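Long-range contacts in pectate lyase (Bacillus subtilis, PDB 5AMV), which cleaves polygalacturonate by calcium-dependent elimination, releasing oligosaccharides with unsaturated non-reducing ends: residues Y234-Y239 against T267-R272; N293-S298 against Q321-D326. One frame throughout, in Å; residues are numbered along the deposited sequence.

Contact 1. Residues Y234-Y239 against T267-R272; sequences YITMSY and TLHHNR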
ATOM      1  N   TYR A 234      -2.098 -14.909  -0.050  1.00  7.97           N
ATOM      2  CA  TYR A 234      -2.849 -15.233   1.176  1.00  8.65           C
ATOM      3  C   TYR A 234      -2.768 -14.097   2.158  1.00  8.39           C
ATOM      4  O   TYR A 234      -2.071 -14.166   3.193  1.00  8.18           O
ATOM      5  CB  TYR A 234      -2.436 -16.561   1.828  1.00  9.42           C
ATOM      6  CG  TYR A 234      -2.437 -17.744   0.879  1.00 10.74           C
ATOM      7  CD1 TYR A 234      -3.579 -18.034   0.108  1.00 12.02           C
ATOM      8  CD2 TYR A 234      -1.311 -18.572   0.766  1.00 13.54           C
ATOM      9  CE1 TYR A 234      -3.606 -19.133  -0.735  1.00 13.91           C
ATOM     10  CE2 TYR A 234      -1.322 -19.677  -0.130  1.00 13.41           C
ATOM     11  CZ  TYR A 234      -2.481 -19.924  -0.850  1.00 15.33           C
ATOM     12  OH  TYR A 234      -2.526 -21.020  -1.710  1.00 19.19           O
ATOM     13  N   ILE A 235      -3.525 -13.050   1.822  1.00  6.84           N
ATOM     14  CA  ILE A 235      -3.428 -11.782   2.536  1.00  6.64           C
ATOM     15  C   ILE A 235      -4.818 -11.215   2.743  1.00  7.51           C
ATOM     16  O   ILE A 235      -5.639 -11.231   1.820  1.00  8.32           O
ATOM     17  CB  ILE A 235      -2.636 -10.776   1.663  1.00  6.63           C
ATOM     18  CG1 ILE A 235      -1.190 -11.271   1.487  1.00  7.80           C
ATOM     19  CG2 ILE A 235      -2.653  -9.337   2.269  1.00  6.16           C
ATOM     20  CD1 ILE A 235      -0.506 -10.705   0.218  1.00  8.39           C
ATOM     21  N   THR A 236      -5.084 -10.702   3.939  1.00  6.86           N
ATOM     22  CA  THR A 236      -6.329 -10.012   4.187  1.00  7.66           C
ATOM     23  C   THR A 236      -5.989  -8.597   4.628  1.00  7.38           C
ATOM     24  O   THR A 236      -5.175  -8.440   5.534  1.00  6.91           O
ATOM     25  CB  THR A 236      -7.143 -10.712   5.280  1.00  7.85           C
ATOM     26  OG1 THR A 236      -7.542 -12.004   4.783  1.00  6.84           O
ATOM     27  CG2 THR A 236      -8.414  -9.915   5.663  1.00  8.58           C
ATOM     28  N   MET A 237      -6.613  -7.573   4.013  1.00  6.35           N
ATOM     29  CA  MET A 237      -6.454  -6.193   4.508  1.00  6.48           C
ATOM     30  C   MET A 237      -7.871  -5.696   4.822  1.00  7.12           C
ATOM     31  O   MET A 237      -8.711  -5.590   3.910  1.00  6.26           O
ATOM     32  CB  MET A 237      -5.804  -5.293   3.463  1.00  6.20           C
ATOM     33  CG  MET A 237      -4.506  -5.854   2.866  1.00  7.66           C
ATOM     34  SD  MET A 237      -3.725  -4.545   1.897  1.00  9.15           S
ATOM     35  CE  MET A 237      -2.447  -5.557   1.130  1.00  8.89           C
ATOM     36  N   SER A 238      -8.125  -5.428   6.109  1.00  7.15           N
ATOM     37  CA  SER A 238      -9.467  -5.115   6.568  1.00  7.19           C
ATOM     38  C   SER A 238      -9.470  -3.874   7.434  1.00  7.13           C
ATOM     39  O   SER A 238      -8.525  -3.629   8.177  1.00  6.88           O
ATOM     40  CB  SER A 238     -10.075  -6.306   7.344  1.00  7.37           C
ATOM     41  OG  SER A 238      -9.256  -6.718   8.451  1.00  7.88           O
ATOM     42  N   TYR A 239     -10.551  -3.096   7.342  1.00  7.22           N
ATOM     43  CA  TYR A 239     -10.777  -1.946   8.242  1.00  7.00           C
ATOM     44  C   TYR A 239      -9.623  -0.956   8.264  1.00  7.95           C
ATOM     45  O   TYR A 239      -9.352  -0.335   9.315  1.00  7.79           O
ATOM     46  CB  TYR A 239     -11.126  -2.447   9.666  1.00  6.20           C
ATOM     47  CG  TYR A 239     -12.478  -3.138   9.736  1.00  7.32           C
ATOM     48  CD1 TYR A 239     -13.654  -2.375   9.776  1.00  9.40           C
ATOM     49  CD2 TYR A 239     -12.579  -4.532   9.709  1.00 10.29           C
ATOM     50  CE1 TYR A 239     -14.906  -2.983   9.815  1.00  9.21           C
ATOM     51  CE2 TYR A 239     -13.825  -5.147   9.746  1.00 10.38           C
ATOM     52  CZ  TYR A 239     -14.976  -4.374   9.787  1.00 12.24           C
ATOM     53  OH  TYR A 239     -16.218  -4.976   9.815  1.00 13.95           O
ATOM     54  N   THR A 267      -7.740 -10.472   0.054  1.00  8.13           N
ATOM     55  CA  THR A 267      -9.081 -10.003   0.362  1.00  7.66           C
ATOM     56  C   THR A 267      -9.014  -8.603   0.937  1.00  6.99           C
ATOM     57  O   THR A 267      -8.306  -8.376   1.906  1.00  7.44           O
ATOM     58  CB  THR A 267      -9.771 -10.937   1.378  1.00  7.31           C
ATOM     59  OG1 THR A 267      -9.847 -12.252   0.819  1.00  9.34           O
ATOM     60  CG2 THR A 267     -11.195 -10.483   1.763  1.00  7.31           C
ATOM     61  N   LEU A 268      -9.748  -7.682   0.321  1.00  7.31           N
ATOM     62  CA  LEU A 268      -9.864  -6.324   0.858  1.00  7.06           C
ATOM     63  C   LEU A 268     -11.275  -6.097   1.323  1.00  7.34           C
ATOM     64  O   LEU A 268     -12.200  -6.107   0.504  1.00  6.74           O
ATOM     65  CB  LEU A 268      -9.562  -5.264  -0.220  1.00  7.12           C
ATOM     66  CG  LEU A 268      -8.202  -5.404  -0.930  1.00  7.44           C
ATOM     67  CD1 LEU A 268      -8.028  -4.250  -1.885  1.00  8.08           C
ATOM     68  CD2 LEU A 268      -7.040  -5.375   0.059  1.00  7.32           C
ATOM     69  N   HIS A 269     -11.454  -5.876   2.621  1.00  7.09           N
ATOM     70  CA  HIS A 269     -12.811  -5.519   3.053  1.00  6.54           C
ATOM     71  C   HIS A 269     -12.883  -4.470   4.135  1.00  6.86           C
ATOM     72  O   HIS A 269     -11.990  -4.355   4.946  1.00  7.01           O
ATOM     73  CB  HIS A 269     -13.627  -6.799   3.400  1.00  7.10           C
ATOM     74  CG  HIS A 269     -13.252  -7.456   4.704  1.00  7.25           C
ATOM     75  ND1 HIS A 269     -13.795  -7.072   5.915  1.00 10.66           N
ATOM     76  CD2 HIS A 269     -12.402  -8.486   4.977  1.00 11.25           C
ATOM     77  CE1 HIS A 269     -13.290  -7.825   6.880  1.00 11.30           C
ATOM     78  NE2 HIS A 269     -12.447  -8.693   6.340  1.00  8.14           N
ATOM     79  N   HIS A 270     -13.999  -3.729   4.143  1.00  6.77           N
ATOM     80  CA  HIS A 270     -14.258  -2.641   5.092  1.00  6.50           C
ATOM     81  C   HIS A 270     -13.148  -1.603   5.174  1.00  6.98           C
ATOM     82  O   HIS A 270     -12.972  -0.937   6.226  1.00  7.16           O
ATOM     83  CB  HIS A 270     -14.576  -3.224   6.472  1.00  7.34           C
ATOM     84  CG  HIS A 270     -15.861  -3.989   6.521  1.00  7.19           C
ATOM     85  ND1 HIS A 270     -15.914  -5.360   6.352  1.00  9.58           N
ATOM     86  CD2 HIS A 270     -17.135  -3.581   6.721  1.00  9.32           C
ATOM     87  CE1 HIS A 270     -17.173  -5.765   6.450  1.00 11.23           C
ATOM     88  NE2 HIS A 270     -17.936  -4.701   6.654  1.00  8.88           N
ATOM     89  N   ASN A 271     -12.414  -1.455   4.080  1.00  6.93           N
ATOM     90  CA  ASN A 271     -11.491  -0.336   4.002  1.00  6.91           C
ATOM     91  C   ASN A 271     -12.120   0.958   3.532  1.00  7.78           C
ATOM     92  O   ASN A 271     -13.092   0.968   2.758  1.00  8.02           O
ATOM     93  CB  ASN A 271     -10.331  -0.685   3.096  1.00  8.81           C
ATOM     94  CG  ASN A 271      -9.623  -1.932   3.545  1.00  6.80           C
ATOM     95  OD1 ASN A 271      -8.920  -1.939   4.577  1.00  6.54           O
ATOM     96  ND2 ASN A 271      -9.792  -3.026   2.775  1.00  5.81           N
ATOM     97  N   ARG A 272     -11.556   2.066   4.016  1.00  6.62           N
ATOM     98  CA  ARG A 272     -11.988   3.397   3.622  1.00  6.23           C
ATOM     99  C   ARG A 272     -10.913   4.059   2.779  1.00  6.77           C
ATOM    100  O   ARG A 272      -9.749   4.014   3.172  1.00  6.49           O
ATOM    101  CB  ARG A 272     -12.243   4.222   4.894  1.00  6.07           C
ATOM    102  CG  ARG A 272     -12.781   5.627   4.617  1.00  6.10           C
ATOM    103  CD  ARG A 272     -13.055   6.334   5.966  1.00  8.34           C
ATOM    104  NE  ARG A 272     -13.633   7.658   5.704  1.00  8.17           N
ATOM    105  CZ  ARG A 272     -13.794   8.592   6.638  1.00  9.69           C
ATOM    106  NH1 ARG A 272     -13.403   8.349   7.889  1.00 10.35           N
ATOM    107  NH2 ARG A 272     -14.352   9.749   6.327  1.00 11.52           N
TER
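Tyr239 and His270 lie alongside each other with their rings nearly parallel (planes 8° apart) but displaced, with little ring-on-ring overlap. His270 CB sits over the centre of the Tyr239 ring, 3.4 Å from its centroid, in a CH-pi contact, while Tyr239 OH rests over the imidazole of His270. The third ring of this aromatic cluster, His269, has CG in the crowded position between backbone N and carbonyl carbon (chi1 74°). This puts one imidazole face against Ser238 CB, which approaches His269 NE2 to 3.5 Å near the rim. A bond between His269 ND1 and His270 ND1, 2.8 Å long, fixes the two imidazoles relative to each other; either nitrogen could be the donor. Their far nitrogens are held too, His269 NE2 by Asp12 and His270 NE2 by Asp380.

Beneath the rings runs a parallel ladder in which Thr236, Met237 and Ser238 pair with Thr267, Leu268 and His269. Met237 O takes two donors: His269 N at 3.0 Å and Asn271 ND2, also at 3.0 Å, the latter standing 49° out of the carbonyl plane. Asn271 thus folds its side chain back to the ladder, while Tyr239 N to His269 O (3.1 Å) carries the backbone bonding into the bend; Asn271 OD1 accepts from Asn240 N. Tyr239 and His270 both have positive phi and psi, each a left-handed residue ahead of an asparagine, as in the short turn between two sheets of the pectate lyase beta-helix. On the other face of the strands, Met237 CB packs on Leu268 CD2 at 3.6 Å.

Strand 194-197 flanks segment 234-239 and strand 287-296 flanks segment 267-272, so the pair is internal to the stacked coils, with helix 382-392 touching Tyr239 and His270 from outside.

Contact 2. Residues N293-S298 against Q321-D326; sequences NYYEGS and QNNVID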
ATOM      1  N   ASN A 293     -16.057  -2.069   0.817  1.00  8.15           N
ATOM      2  CA  ASN A 293     -15.142  -0.936   0.944  1.00  8.03           C
ATOM      3  C   ASN A 293     -15.899   0.331   0.595  1.00  8.32           C
ATOM      4  O   ASN A 293     -16.896   0.291  -0.143  1.00  8.29           O
ATOM      5  CB  ASN A 293     -13.910  -1.142   0.049  1.00  8.57           C
ATOM      6  CG  ASN A 293     -13.143  -2.395   0.395  1.00  7.13           C
ATOM      7  OD1 ASN A 293     -12.471  -2.486   1.432  1.00  6.94           O
ATOM      8  ND2 ASN A 293     -13.296  -3.427  -0.433  1.00  7.76           N
ATOM      9  N   TYR A 294     -15.417   1.466   1.111  1.00  8.53           N
ATOM     10  CA  TYR A 294     -16.081   2.742   0.933  1.00  7.80           C
ATOM     11  C   TYR A 294     -15.045   3.686   0.311  1.00  7.02           C
ATOM     12  O   TYR A 294     -13.946   3.824   0.861  1.00  7.50           O
ATOM     13  CB  TYR A 294     -16.575   3.316   2.251  1.00  7.58           C
ATOM     14  CG  TYR A 294     -17.250   4.641   2.037  1.00  7.47           C
ATOM     15  CD1 TYR A 294     -18.397   4.743   1.226  1.00  9.02           C
ATOM     16  CD2 TYR A 294     -16.747   5.794   2.645  1.00  8.25           C
ATOM     17  CE1 TYR A 294     -19.017   5.928   1.020  1.00  9.42           C
ATOM     18  CE2 TYR A 294     -17.381   7.044   2.440  1.00  6.15           C
ATOM     19  CZ  TYR A 294     -18.512   7.095   1.620  1.00  8.26           C
ATOM     20  OH  TYR A 294     -19.111   8.309   1.423  1.00 10.96           O
ATOM     21  N   TYR A 295     -15.387   4.268  -0.834  1.00  6.24           N
ATOM     22  CA  TYR A 295     -14.472   5.156  -1.568  1.00  7.31           C
ATOM     23  C   TYR A 295     -15.152   6.503  -1.652  1.00  7.35           C
ATOM     24  O   TYR A 295     -16.352   6.603  -2.024  1.00  7.69           O
ATOM     25  CB  TYR A 295     -14.204   4.623  -3.014  1.00  7.05           C
ATOM     26  CG  TYR A 295     -13.793   3.161  -3.082  1.00  8.91           C
ATOM     27  CD1 TYR A 295     -14.742   2.158  -2.916  1.00  9.39           C
ATOM     28  CD2 TYR A 295     -12.450   2.799  -3.284  1.00  8.11           C
ATOM     29  CE1 TYR A 295     -14.383   0.799  -2.963  1.00  6.72           C
ATOM     30  CE2 TYR A 295     -12.082   1.427  -3.309  1.00  7.60           C
ATOM     31  CZ  TYR A 295     -13.064   0.465  -3.158  1.00 11.23           C
ATOM     32  OH  TYR A 295     -12.773  -0.890  -3.175  1.00 12.19           O
ATOM     33  N   GLU A 296     -14.415   7.586  -1.343  1.00  7.36           N
ATOM     34  CA  GLU A 296     -15.039   8.926  -1.371  1.00  7.88           C
ATOM     35  C   GLU A 296     -14.000   9.940  -1.790  1.00  8.00           C
ATOM     36  O   GLU A 296     -12.837   9.856  -1.386  1.00  7.43           O
ATOM     37  CB  GLU A 296     -15.617   9.331  -0.007  1.00  8.18           C
ATOM     38  CG  GLU A 296     -14.615   9.087   1.164  1.00  8.65           C
ATOM     39  CD  GLU A 296     -15.078   9.717   2.475  1.00  9.63           C
ATOM     40  OE1 GLU A 296     -15.721  10.802   2.479  1.00 13.82           O
ATOM     41  OE2 GLU A 296     -14.726   9.162   3.516  1.00 10.07           O
ATOM     42  N   GLY A 297     -14.420  10.891  -2.613  1.00  8.03           N
ATOM     43  CA  GLY A 297     -13.510  11.907  -3.116  1.00  8.34           C
ATOM     44  C   GLY A 297     -14.188  12.787  -4.110  1.00  8.64           C
ATOM     45  O   GLY A 297     -15.414  12.746  -4.253  1.00  8.71           O
ATOM     46  N   SER A 298     -13.396  13.597  -4.794  1.00  8.71           N
ATOM     47  CA  SER A 298     -13.910  14.549  -5.748  1.00 10.55           C
ATOM     48  C   SER A 298     -12.979  14.565  -6.956  1.00 10.42           C
ATOM     49  O   SER A 298     -11.749  14.564  -6.808  1.00  9.94           O
ATOM     50  CB  SER A 298     -13.906  15.955  -5.127  1.00 11.04           C
ATOM     51  OG  SER A 298     -14.078  16.908  -6.171  1.00 13.46           O
ATOM     52  N   GLN A 321     -17.918  -7.239  -4.301  1.00  9.19           N
ATOM     53  CA  GLN A 321     -19.283  -7.278  -3.788  1.00  9.34           C
ATOM     54  C   GLN A 321     -19.572  -6.143  -2.812  1.00  9.79           C
ATOM     55  O   GLN A 321     -18.832  -5.916  -1.854  1.00  8.56           O
ATOM     56  CB  GLN A 321     -19.553  -8.591  -3.030  1.00  9.39           C
ATOM     57  CG  GLN A 321     -19.479  -9.823  -3.902  1.00  9.81           C
ATOM     58  CD  GLN A 321     -19.556 -11.072  -3.087  1.00 12.65           C
ATOM     59  OE1 GLN A 321     -18.624 -11.412  -2.356  1.00 13.13           O
ATOM     60  NE2 GLN A 321     -20.687 -11.775  -3.183  1.00 14.29           N
ATOM     61  N   ASN A 322     -20.720  -5.502  -3.009  1.00  9.58           N
ATOM     62  CA  ASN A 322     -21.240  -4.543  -2.056  1.00  9.86           C
ATOM     63  C   ASN A 322     -20.266  -3.438  -1.621  1.00  9.16           C
ATOM     64  O   ASN A 322     -20.079  -3.195  -0.405  1.00  9.16           O
ATOM     65  CB  ASN A 322     -21.904  -5.242  -0.872  1.00  9.99           C
ATOM     66  CG  ASN A 322     -23.160  -6.029  -1.302  1.00 12.26           C
ATOM     67  OD1 ASN A 322     -23.455  -6.119  -2.520  1.00 11.30           O
ATOM     68  ND2 ASN A 322     -23.916  -6.520  -0.340  1.00 13.44           N
ATOM     69  N   ASN A 323     -19.682  -2.784  -2.621  1.00  8.78           N
ATOM     70  CA  ASN A 323     -18.786  -1.661  -2.408  1.00  8.72           C
ATOM     71  C   ASN A 323     -19.514  -0.381  -2.732  1.00  9.47           C
ATOM     72  O   ASN A 323     -20.421  -0.389  -3.579  1.00  8.44           O
ATOM     73  CB  ASN A 323     -17.541  -1.781  -3.322  1.00  8.60           C
ATOM     74  CG  ASN A 323     -16.700  -2.986  -2.981  1.00  8.20           C
ATOM     75  OD1 ASN A 323     -15.987  -2.978  -1.987  1.00  8.32           O
ATOM     76  ND2 ASN A 323     -16.824  -4.072  -3.761  1.00  5.78           N
ATOM     77  N   VAL A 324     -19.100   0.714  -2.094  1.00  9.05           N
ATOM     78  CA  VAL A 324     -19.848   1.987  -2.210  1.00  8.68           C
ATOM     79  C   VAL A 324     -18.858   3.100  -2.589  1.00  7.75           C
ATOM     80  O   VAL A 324     -17.844   3.258  -1.885  1.00  8.12           O
ATOM     81  CB  VAL A 324     -20.499   2.281  -0.841  1.00  8.69           C
ATOM     82  CG1 VAL A 324     -21.223   3.691  -0.850  1.00  8.82           C
ATOM     83  CG2 VAL A 324     -21.517   1.195  -0.509  1.00  8.29           C
ATOM     84  N   ILE A 325     -19.151   3.856  -3.663  1.00  7.70           N
ATOM     85  CA  ILE A 325     -18.273   4.901  -4.173  1.00  7.40           C
ATOM     86  C   ILE A 325     -19.046   6.212  -4.177  1.00  8.73           C
ATOM     87  O   ILE A 325     -20.075   6.318  -4.880  1.00  9.18           O
ATOM     88  CB  ILE A 325     -17.777   4.539  -5.613  1.00  7.78           C
ATOM     89  CG1 ILE A 325     -16.993   3.211  -5.581  1.00  9.34           C
ATOM     90  CG2 ILE A 325     -16.883   5.637  -6.171  1.00  8.09           C
ATOM     91  CD1 ILE A 325     -16.709   2.682  -7.006  1.00 10.65           C
ATOM     92  N   ASP A 326     -18.587   7.200  -3.404  1.00  7.81           N
ATOM     93  CA  ASP A 326     -19.193   8.533  -3.447  1.00  9.26           C
ATOM     94  C   ASP A 326     -18.220   9.555  -4.032  1.00  9.15           C
ATOM     95  O   ASP A 326     -17.365  10.147  -3.316  1.00  8.98           O
ATOM     96  CB  ASP A 326     -19.643   8.963  -2.066  1.00  8.86           C
ATOM     97  CG  ASP A 326     -20.934   8.225  -1.612  1.00 10.61           C
ATOM     98  OD1 ASP A 326     -21.673   7.724  -2.481  1.00  9.63           O
ATOM     99  OD2 ASP A 326     -21.155   8.162  -0.404  1.00 10.44           O
TER
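Tyr294 carries CG anti to the backbone N (chi1 180°), which lays its ring beside Val324 and brings OH to Asp326, whose own CG is anti to the carbonyl carbon. The phenol donates to Asp326 OD2 over 2.7 Å, meeting the oxygen on its anti side, with ring and carboxylate planes 83° apart. On the way, Tyr294 CE1 touches Val324 CG1 at 3.7 Å.

At the other end, the amides of Asn293 and Asn323 lie side by side, their planes only 4° apart. Asn323 OD1 accepts from Asn293 N (2.9 Å) and from Asn293 ND2 (3.1 Å), the donors coming from opposite faces of its plane. Asn293 OD1 in turn accepts from Asn271 N, and its ND2 also reaches Leu268 O. Asparagines bonded in this way from turn to turn form the asparagine ladder of the pectate lyase parallel beta-helix. Asn323 ND2 bonds to Val290 O.

Between these ends, Tyr294, Tyr295 and Glu296 pair in parallel register with Val324, Ile325 and Asp326. Asp326 N reaches Tyr295 O at 2.7 Å, and Gly297 N extends the bonding to Asp326 O at 3.1 Å. The Tyr295 ring lies on the opposite face of the strands from Tyr294; its CD1 meets Ile325 CG1 at 3.6 Å and its edge faces Val324 O. Inside the coil the same ring lies nearly parallel to that of Tyr273, and its OH bonds Trp310 NE1, whereas helix 382-392 touches Tyr294 and Val324.

How the contacts relate
From the N terminus, the chain leaves residues 234-239, travels 27 residues without helix and returns at 267-272, where contact 1 closes one coil of the beta-helix. It then runs through 273-292 to 293-298, and 22 residues further on contact 2 closes a later coil. The loops follow in series, neither nested nor crossed. The step between them is bridged directly, since strands 266-274 and 287-296 are neighbours: Asn293 OD1 lies 2.8 Å from Asn271 N, a probable hydrogen bond, and Arg272 NE forms a 2.9 Å salt bridge with Glu296 OE2. The two contacts, with centres about 14 Å apart, thereby tie four neighbouring strands, 235-245 to 317-326, with the asparagine ladder running through Asn271, Asn293 and Asn323.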